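Local coordinates for platelet aggregation factor Sm-hPAF (Streptococcus mitis, PDB 4GWI), which binds fucosylated Lewis-type glycans through its F-type lectin domain, the part in this model, and is a cholesterol-dependent cytolysin that probably forms pores in host membranes, at residues G68-Y73 against V141-S146. The protein carries 2 engineered substitutions. Numbering follows the deposited sequence.
Sequences GKVKLY and VEVFRS
Strands 68-73 and 141-146 run antiparallel, with one face buried and apolar and the other partly exposed and charged. On the buried face V70 and L72 lie alongside V141, with V143 on the same side. V70 CG1 reaches V141 CG1 at 3.9 Å, and L72 CD2 rests on V141 CG2, also at 3.9 Å. V125 and V127 of strand 124-129, in the opposing sheet, close over this apolar layer, as befits the beta-sandwich of the F-type lectin fold. Between the faces, K71 and E142 exchange nearly straight backbone bonds (E142 N to K71 O, 2.9 Å, 170°). F144 O accepts from both G68 N (3.0 Å) and K69 N (3.2 Å), a classic beta bulge. The partly exposed face mixes the F144 ring with the long chains of K69, K71 and E142. K69, fully extended with CG anti to its backbone N (chi1 -178°), runs its CD to 4.1 Å from F144 CD2 before its amine pairs with E114. K71 CB meets the F144 ring at its edge, while K71 NZ forms a salt bridge with E112 and a weak bond to Y73 OH. Y73 crosses E142 obliquely, ring and carboxylate planes 67° apart, its OH donating to E142 OE1 at 2.8 Å from above the carboxylate plane.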
loop_
_atom_site.group_PDB
_atom_site.type_symbol
_atom_site.label_atom_id
_atom_site.label_comp_id
_atom_site.label_asym_id
_atom_site.label_seq_id
_atom_site.Cartn_x
_atom_site.Cartn_y
_atom_site.Cartn_z
ATOM N N GLY A 68 -11.743 7.164 1.749
ATOM C CA GLY A 68 -11.683 7.570 3.096
ATOM C C GLY A 68 -10.644 6.881 4.007
ATOM O O GLY A 68 -10.263 7.443 5.059
ATOM N N LYS A 69 -10.252 5.659 3.575
ATOM C CA LYS A 69 -9.293 4.908 4.436
ATOM C C LYS A 69 -8.444 4.011 3.569
ATOM O O LYS A 69 -8.964 3.373 2.624
ATOM C CB LYS A 69 -10.028 4.059 5.526
ATOM C CG LYS A 69 -9.072 3.302 6.484
ATOM C CD LYS A 69 -10.021 2.454 7.387
ATOM C CE LYS A 69 -9.363 1.635 8.438
ATOM N NZ LYS A 69 -10.528 0.969 9.143
ATOM N N VAL A 70 -7.173 3.999 3.893
ATOM C CA VAL A 70 -6.243 3.012 3.241
ATOM C C VAL A 70 -5.572 2.279 4.415
ATOM O O VAL A 70 -5.088 2.876 5.341
ATOM C CB VAL A 70 -5.148 3.731 2.434
ATOM C CG1 VAL A 70 -4.085 2.698 1.882
ATOM C CG2 VAL A 70 -5.833 4.465 1.234
ATOM N N LYS A 71 -5.611 0.909 4.362
ATOM C CA LYS A 71 -5.025 0.131 5.478
ATOM C C LYS A 71 -3.849 -0.683 4.894
ATOM O O LYS A 71 -4.051 -1.339 3.890
ATOM C CB LYS A 71 -6.081 -0.856 6.018
ATOM C CG LYS A 71 -5.625 -1.437 7.323
ATOM C CD LYS A 71 -6.886 -2.004 8.066
ATOM C CE LYS A 71 -6.329 -2.758 9.284
ATOM N NZ LYS A 71 -7.510 -3.539 9.809
ATOM N N LEU A 72 -2.694 -0.532 5.500
ATOM C CA LEU A 72 -1.491 -1.235 5.005
ATOM C C LEU A 72 -1.285 -2.391 6.053
ATOM O O LEU A 72 -1.277 -2.170 7.252
ATOM C CB LEU A 72 -0.239 -0.366 5.096
ATOM C CG LEU A 72 -0.304 0.943 4.273
ATOM C CD1 LEU A 72 1.126 1.471 4.226
ATOM C CD2 LEU A 72 -0.892 0.872 2.866
ATOM N N TYR A 73 -0.902 -3.528 5.512
ATOM C CA TYR A 73 -0.494 -4.677 6.374
ATOM C C TYR A 73 0.911 -5.006 6.035
ATOM O O TYR A 73 1.240 -5.272 4.859
ATOM C CB TYR A 73 -1.380 -5.883 6.081
ATOM C CG TYR A 73 -2.845 -5.701 6.416
ATOM C CD1 TYR A 73 -3.355 -6.337 7.548
ATOM C CD2 TYR A 73 -3.704 -4.906 5.622
ATOM C CE1 TYR A 73 -4.695 -6.192 7.847
ATOM C CE2 TYR A 73 -5.055 -4.745 5.946
ATOM C CZ TYR A 73 -5.511 -5.407 7.068
ATOM O OH TYR A 73 -6.847 -5.333 7.362
ATOM N N VAL A 141 -2.816 -4.241 0.847
ATOM C CA VAL A 141 -3.296 -2.838 1.000
ATOM C C VAL A 141 -4.796 -2.899 0.701
ATOM O O VAL A 141 -5.242 -3.442 -0.345
ATOM C CB VAL A 141 -2.604 -1.987 -0.101
ATOM C CG1 VAL A 141 -3.206 -0.563 -0.046
ATOM C CG2 VAL A 141 -1.098 -1.880 0.172
ATOM N N GLU A 142 -5.550 -2.401 1.662
ATOM C CA GLU A 142 -7.043 -2.392 1.503
ATOM C C GLU A 142 -7.487 -0.936 1.432
ATOM O O GLU A 142 -6.851 -0.053 2.064
ATOM C CB GLU A 142 -7.707 -3.032 2.751
ATOM C CG GLU A 142 -7.344 -4.539 2.792
ATOM C CD GLU A 142 -7.897 -5.175 4.067
ATOM O OE1 GLU A 142 -8.255 -4.496 5.067
ATOM O OE2 GLU A 142 -7.921 -6.460 4.045
ATOM N N VAL A 143 -8.503 -0.691 0.616
ATOM C CA VAL A 143 -8.921 0.758 0.424
ATOM C C VAL A 143 -10.449 0.810 0.580
ATOM O O VAL A 143 -11.149 -0.079 0.058
ATOM C CB VAL A 143 -8.581 1.177 -1.003
ATOM C CG1 VAL A 143 -9.099 2.633 -1.269
ATOM C CG2 VAL A 143 -7.042 1.107 -1.232
ATOM N N PHE A 144 -10.939 1.831 1.302
ATOM C CA PHE A 144 -12.386 1.900 1.606
ATOM C C PHE A 144 -12.932 3.270 1.230
ATOM O O PHE A 144 -12.214 4.260 1.479
ATOM C CB PHE A 144 -12.592 1.685 3.075
ATOM C CG PHE A 144 -12.021 0.333 3.542
ATOM C CD1 PHE A 144 -12.782 -0.868 3.413
ATOM C CD2 PHE A 144 -10.704 0.280 4.030
ATOM C CE1 PHE A 144 -12.180 -2.098 3.821
ATOM C CE2 PHE A 144 -10.114 -0.953 4.470
ATOM C CZ PHE A 144 -10.861 -2.115 4.288
ATOM N N ARG A 145 -14.140 3.273 0.647
ATOM C CA ARG A 145 -14.751 4.589 0.357
ATOM C C ARG A 145 -15.239 5.298 1.601
ATOM O O ARG A 145 -15.619 4.706 2.580
ATOM C CB ARG A 145 -15.929 4.395 -0.540
ATOM C CG ARG A 145 -15.665 3.756 -1.850
ATOM C CD ARG A 145 -17.016 3.599 -2.629
ATOM N NE ARG A 145 -16.833 2.968 -3.912
ATOM C CZ ARG A 145 -17.161 1.710 -4.226
ATOM N NH1 ARG A 145 -16.884 1.229 -5.469
ATOM N NH2 ARG A 145 -17.703 0.874 -3.300
ATOM N N SER A 146 -15.242 6.622 1.560
ATOM C CA SER A 146 -15.964 7.442 2.572
ATOM C C SER A 146 -17.430 7.073 2.566
ATOM O O SER A 146 -17.985 6.759 1.562
ATOM C CB SER A 146 -15.945 8.925 2.096
ATOM O OG SER A 146 -14.645 9.333 2.007
#